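Local coordinates for protein ALKF (PDB 3ZBO) that is of unknown cellular function but has affinity for branched DNA structures and is related to the HEAT-like repeat DNA glycosylases, at residues A[164-169]-A[203-208]; A[179-184]-A[217-222]. One frame throughout, in Å; residues are numbered along the deposited sequence.

Contact 1. Residues A[164-169]-A[203-208]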
loop_
_atom_site.group_PDB
_atom_site.type_symbol
_atom_site.label_atom_id
_atom_site.label_comp_id
_atom_site.label_asym_id
_atom_site.label_seq_id
_atom_site.Cartn_x
_atom_site.Cartn_y
_atom_site.Cartn_z
ATOM N N ASP A 164 10.097 12.549 -13.985
ATOM C CA ASP A 164 10.447 13.975 -13.864
ATOM C C ASP A 164 10.611 14.377 -12.431
ATOM O O ASP A 164 11.384 15.362 -12.170
ATOM C CB ASP A 164 9.398 14.845 -14.488
ATOM C CG ASP A 164 9.426 14.783 -16.039
ATOM O OD1 ASP A 164 10.399 14.354 -16.629
ATOM O OD2 ASP A 164 8.355 15.113 -16.634
ATOM N N THR A 165 10.006 13.650 -11.473
ATOM C CA THR A 165 9.868 14.202 -10.130
ATOM C C THR A 165 10.209 13.252 -8.977
ATOM O O THR A 165 10.342 13.696 -7.795
ATOM C CB THR A 165 8.461 14.716 -9.798
ATOM O OG1 THR A 165 7.481 13.629 -9.694
ATOM C CG2 THR A 165 7.918 15.712 -10.920
ATOM N N ILE A 166 10.495 11.995 -9.294
ATOM C CA ILE A 166 10.816 11.069 -8.185
ATOM C C ILE A 166 12.003 11.505 -7.280
ATOM O O ILE A 166 11.971 11.375 -6.038
ATOM C CB ILE A 166 10.976 9.607 -8.703
ATOM C CG1 ILE A 166 11.038 8.643 -7.535
ATOM C CG2 ILE A 166 12.297 9.470 -9.587
ATOM C CD1 ILE A 166 10.853 7.128 -7.989
ATOM N N HIS A 167 13.058 12.033 -7.907
ATOM C CA HIS A 167 14.236 12.299 -7.132
ATOM C C HIS A 167 14.070 13.504 -6.227
ATOM O O HIS A 167 14.894 13.711 -5.368
ATOM C CB HIS A 167 15.437 12.466 -8.081
ATOM C CG HIS A 167 15.853 11.178 -8.731
ATOM N ND1 HIS A 167 16.189 10.044 -8.034
ATOM C CD2 HIS A 167 16.047 10.880 -10.028
ATOM C CE1 HIS A 167 16.539 9.087 -8.870
ATOM N NE2 HIS A 167 16.437 9.567 -10.091
ATOM N N HIS A 168 12.994 14.261 -6.414
ATOM C CA HIS A 168 12.761 15.438 -5.518
ATOM C C HIS A 168 11.426 15.276 -4.813
ATOM O O HIS A 168 10.923 16.221 -4.188
ATOM C CB HIS A 168 12.786 16.718 -6.343
ATOM C CG HIS A 168 14.189 17.027 -6.824
ATOM N ND1 HIS A 168 14.607 16.749 -8.106
ATOM C CD2 HIS A 168 15.292 17.433 -6.151
ATOM C CE1 HIS A 168 15.884 17.075 -8.238
ATOM N NE2 HIS A 168 16.330 17.490 -7.065
ATOM N N SER A 169 10.928 14.044 -4.764
ATOM C CA SER A 169 9.683 13.787 -3.998
ATOM C C SER A 169 9.999 13.439 -2.549
ATOM O O SER A 169 11.115 13.060 -2.209
ATOM C CB SER A 169 9.042 12.574 -4.644
ATOM O OG SER A 169 8.462 13.011 -5.909
ATOM N N GLY A 203 17.123 5.335 -12.589
ATOM C CA GLY A 203 18.278 4.808 -11.927
ATOM C C GLY A 203 17.983 4.477 -10.466
ATOM O O GLY A 203 16.847 4.235 -10.105
ATOM N N ILE A 204 18.997 4.540 -9.623
ATOM C CA ILE A 204 18.826 4.242 -8.227
ATOM C C ILE A 204 18.026 5.371 -7.519
ATOM O O ILE A 204 18.278 6.558 -7.735
ATOM C CB ILE A 204 20.189 4.180 -7.489
ATOM C CG1 ILE A 204 21.052 3.025 -8.084
ATOM C CG2 ILE A 204 20.026 3.982 -5.968
ATOM C CD1 ILE A 204 20.381 1.654 -7.861
ATOM N N VAL A 205 17.066 4.945 -6.692
ATOM C CA VAL A 205 16.237 5.888 -5.925
ATOM C C VAL A 205 16.554 5.659 -4.465
ATOM O O VAL A 205 16.514 4.494 -3.962
ATOM C CB VAL A 205 14.719 5.539 -6.170
ATOM C CG1 VAL A 205 13.821 6.311 -5.165
ATOM C CG2 VAL A 205 14.390 5.959 -7.641
ATOM N N GLU A 206 16.956 6.736 -3.802
ATOM C CA GLU A 206 17.412 6.634 -2.402
ATOM C C GLU A 206 16.305 7.128 -1.488
ATOM O O GLU A 206 15.945 8.313 -1.517
ATOM C CB GLU A 206 18.734 7.436 -2.174
ATOM C CG GLU A 206 19.062 7.382 -0.689
ATOM C CD GLU A 206 20.304 8.152 -0.335
ATOM O OE1 GLU A 206 20.957 8.792 -1.164
ATOM O OE2 GLU A 206 20.638 8.069 0.868
ATOM N N VAL A 207 15.763 6.186 -0.726
ATOM C CA VAL A 207 14.729 6.483 0.281
ATOM C C VAL A 207 15.441 6.665 1.636
ATOM O O VAL A 207 15.938 5.722 2.232
ATOM C CB VAL A 207 13.733 5.330 0.399
ATOM C CG1 VAL A 207 12.625 5.678 1.402
ATOM C CG2 VAL A 207 13.061 5.064 -0.978
ATOM N N LYS A 208 15.485 7.944 2.042
ATOM C CA LYS A 208 16.087 8.278 3.366
ATOM C C LYS A 208 15.107 7.945 4.440
ATOM O O LYS A 208 13.901 8.085 4.262
ATOM C CB LYS A 208 16.409 9.758 3.341
ATOM C CG LYS A 208 17.484 10.025 2.333
ATOM C CD LYS A 208 17.742 11.486 2.231
ATOM C CE LYS A 208 18.647 11.696 0.981
ATOM N NZ LYS A 208 18.681 13.154 0.581
#
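The His167 ring meets the other segment at one edge. His167 CE1 lies 3.3 Å from Ile204 O, near the plane of the ring. Val205 CG2 approaches His167 CE1 obliquely, at 4.0 Å. One ring face is covered by Ile166 CG2 of its own segment, 4.0 Å above the plane and over the ring centre. NE2 hydrogen-bonds Val202 O, which ties the ring to the end of helix 192-202 and should limit its rotation. Ile166 and Val205 meet tip to tip, with Ile166 CD1 3.7 Å from Val205 CG2. The Ile166 chain is extended, with CG1 anti to the backbone N (chi1 -169°) and CD1 carried out to the strand. The contact sets the turn around Ile166 and His167 against strand 204-207, one arm of a two-stranded antiparallel sheet appended to a mainly helical fold, consistent with its HEAT-like repeat relatives. Val205 is buried; it also touches Asn178 of helix 171-187. The turn is held from within. Thr165 O accepts His168 N at 3.0 Å and Ser169 OG at 2.7 Å, from opposite faces of its carbonyl plane.

Contact 2. Residues A[179-184]-A[217-222]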
loop_
_atom_site.group_PDB
_atom_site.type_symbol
_atom_site.label_atom_id
_atom_site.label_comp_id
_atom_site.label_asym_id
_atom_site.label_seq_id
_atom_site.Cartn_x
_atom_site.Cartn_y
_atom_site.Cartn_z
ATOM N N ASN A 179 7.656 1.640 -6.742
ATOM C CA ASN A 179 6.782 0.455 -6.832
ATOM C C ASN A 179 5.910 0.644 -8.110
ATOM O O ASN A 179 5.727 -0.360 -8.877
ATOM C CB ASN A 179 5.990 0.334 -5.488
ATOM C CG ASN A 179 5.172 -0.917 -5.400
ATOM O OD1 ASN A 179 5.397 -1.845 -6.175
ATOM N ND2 ASN A 179 4.305 -1.004 -4.368
ATOM N N PHE A 180 5.409 1.836 -8.357
ATOM C CA PHE A 180 4.579 2.019 -9.547
ATOM C C PHE A 180 5.412 1.697 -10.823
ATOM O O PHE A 180 4.865 1.062 -11.734
ATOM C CB PHE A 180 4.006 3.469 -9.492
ATOM C CG PHE A 180 3.154 3.826 -10.699
ATOM C CD1 PHE A 180 1.797 3.511 -10.691
ATOM C CD2 PHE A 180 3.736 4.477 -11.754
ATOM C CE1 PHE A 180 0.980 3.869 -11.781
ATOM C CE2 PHE A 180 2.939 4.843 -12.858
ATOM C CZ PHE A 180 1.531 4.532 -12.889
ATOM N N LEU A 181 6.636 2.173 -10.944
ATOM C CA LEU A 181 7.476 1.843 -12.119
ATOM C C LEU A 181 7.575 0.335 -12.272
ATOM O O LEU A 181 7.382 -0.189 -13.361
ATOM C CB LEU A 181 8.936 2.366 -11.984
ATOM C CG LEU A 181 9.053 3.875 -11.865
ATOM C CD1 LEU A 181 10.591 4.089 -11.978
ATOM C CD2 LEU A 181 8.345 4.625 -13.127
ATOM N N ASN A 182 7.904 -0.358 -11.170
ATOM C CA ASN A 182 8.012 -1.812 -11.274
ATOM C C ASN A 182 6.752 -2.477 -11.642
ATOM O O ASN A 182 6.769 -3.375 -12.462
ATOM C CB ASN A 182 8.339 -2.377 -9.888
ATOM C CG ASN A 182 9.745 -2.446 -9.575
ATOM O OD1 ASN A 182 10.382 -3.489 -9.919
ATOM N ND2 ASN A 182 10.186 -1.600 -8.662
ATOM N N THR A 183 5.627 -2.002 -11.127
ATOM C CA THR A 183 4.335 -2.674 -11.304
ATOM C C THR A 183 3.852 -2.422 -12.712
ATOM O O THR A 183 3.297 -3.350 -13.340
ATOM C CB THR A 183 3.320 -2.156 -10.269
ATOM O OG1 THR A 183 3.830 -2.471 -8.968
ATOM C CG2 THR A 183 2.009 -2.972 -10.456
ATOM N N VAL A 184 3.988 -1.190 -13.227
ATOM C CA VAL A 184 3.564 -0.919 -14.653
ATOM C C VAL A 184 4.412 -1.839 -15.549
ATOM O O VAL A 184 3.880 -2.481 -16.460
ATOM C CB VAL A 184 3.752 0.562 -15.048
ATOM C CG1 VAL A 184 3.489 0.694 -16.593
ATOM C CG2 VAL A 184 2.724 1.445 -14.249
ATOM N N LEU A 217 16.788 1.877 -3.809
ATOM C CA LEU A 217 15.903 1.038 -4.666
ATOM C C LEU A 217 16.485 1.003 -6.087
ATOM O O LEU A 217 16.994 1.984 -6.595
ATOM C CB LEU A 217 14.557 1.703 -4.695
ATOM C CG LEU A 217 13.891 1.709 -3.281
ATOM C CD1 LEU A 217 12.533 2.356 -3.330
ATOM C CD2 LEU A 217 13.769 0.324 -2.630
ATOM N N ASN A 218 16.248 -0.088 -6.797
ATOM C CA ASN A 218 16.705 -0.215 -8.174
ATOM C C ASN A 218 15.636 -0.931 -8.982
ATOM O O ASN A 218 15.573 -2.187 -9.100
ATOM C CB ASN A 218 17.943 -1.112 -8.118
ATOM C CG ASN A 218 18.626 -1.275 -9.483
ATOM O OD1 ASN A 218 18.073 -1.007 -10.544
ATOM N ND2 ASN A 218 19.900 -1.755 -9.423
ATOM N N ALA A 219 14.793 -0.064 -9.556
ATOM C CA ALA A 219 13.584 -0.583 -10.278
ATOM C C ALA A 219 14.071 -1.355 -11.503
ATOM O O ALA A 219 13.446 -2.363 -11.847
ATOM C CB ALA A 219 12.675 0.583 -10.724
ATOM N N SER A 220 15.124 -0.899 -12.159
ATOM C CA SER A 220 15.577 -1.634 -13.347
ATOM C C SER A 220 15.897 -3.070 -12.960
ATOM O O SER A 220 15.539 -4.045 -13.722
ATOM C CB SER A 220 16.804 -0.972 -14.004
ATOM O OG SER A 220 16.448 0.263 -14.612
ATOM N N GLU A 221 16.614 -3.242 -11.857
ATOM C CA GLU A 221 17.011 -4.575 -11.352
ATOM C C GLU A 221 15.786 -5.402 -10.995
ATOM O O GLU A 221 15.686 -6.628 -11.278
ATOM C CB GLU A 221 17.928 -4.447 -10.132
ATOM C CG GLU A 221 18.402 -5.790 -9.523
ATOM C CD GLU A 221 19.265 -5.588 -8.268
ATOM O OE1 GLU A 221 18.792 -5.224 -7.138
ATOM O OE2 GLU A 221 20.451 -5.738 -8.448
ATOM N N SER A 222 14.862 -4.764 -10.261
ATOM C CA SER A 222 13.687 -5.484 -9.714
ATOM C C SER A 222 12.836 -5.977 -10.896
ATOM O O SER A 222 12.333 -7.126 -10.885
ATOM C CB SER A 222 12.894 -4.600 -8.774
ATOM O OG SER A 222 13.733 -4.276 -7.696
HETATM O O HOH W 1 12.925 -1.686 -6.823
#
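The end of the Asn182 side chain lies against Ala219 and Ser222. Asn182 ND2 is on the Ala219 side, 3.9 Å from Ala219 CB. Asn182 OD1 is on the Ser222 side, 3.0 Å from Ser222 CB. That last approach is very short for a carbon, and it is doubtful because Ser222 was modelled in two conformers. Leu181 adds a looser apolar contact, with Leu181 CD1 4.3 Å from Ala219 CB. No direct hydrogen bond joins the two segments. In the Ser222 conformer described, a water oxygen gives a hydrogen bond to Ser222 OG at 2.9 Å and takes a weak one from Asn182 ND2 at 3.3 Å. This bridge is tentative, because Ser222 has a second conformer. ND2 of Asn182 also donates to Asn178 O one turn back on its own helix. CG sits beside the backbone N (chi1 -88°), which fits this return to the backbone. The contact joins the C-terminal half of helix 171-187 to the first turn of helix 219-228, at the point where strand 215-218 gives way to that helix. Asn218 is the N-cap: Asn218 OD1 accepts Glu221 N at 3.0 Å, with an N-H...O angle of 161° and the donor well above the amide plane. This capping bond closes the first turn of the helix, which begins at Ala219. Ala219 is buried and also touches Ala199 of helix 192-202. Leu181 also packs on Leu159 and Val162 of helix 152-165 and on Ile198 of helix 192-202.

Overall arrangement
The two contacts have centres about 12 Å apart and meet through the small sheet. Strand 204-207 belongs to contact 1 and its antiparallel neighbour 215-218 to contact 2. Val205 O and Leu217 N, 2.6 Å apart, probably form a hydrogen bond between the strands. Val207 and Leu217 also pack together. Both contacts are partly buried. Contact 1 runs from the buried Ile166 and Val205 to the exposed His167 and Ile204. In contact 2 none of the touching residues is fully exposed. Contact 1 joins a helix end to a strand by apolar tips and a ring edge. Contact 2 joins two helices through the Asn182 amide, small residues and a leucine, with at most a weak water bridge.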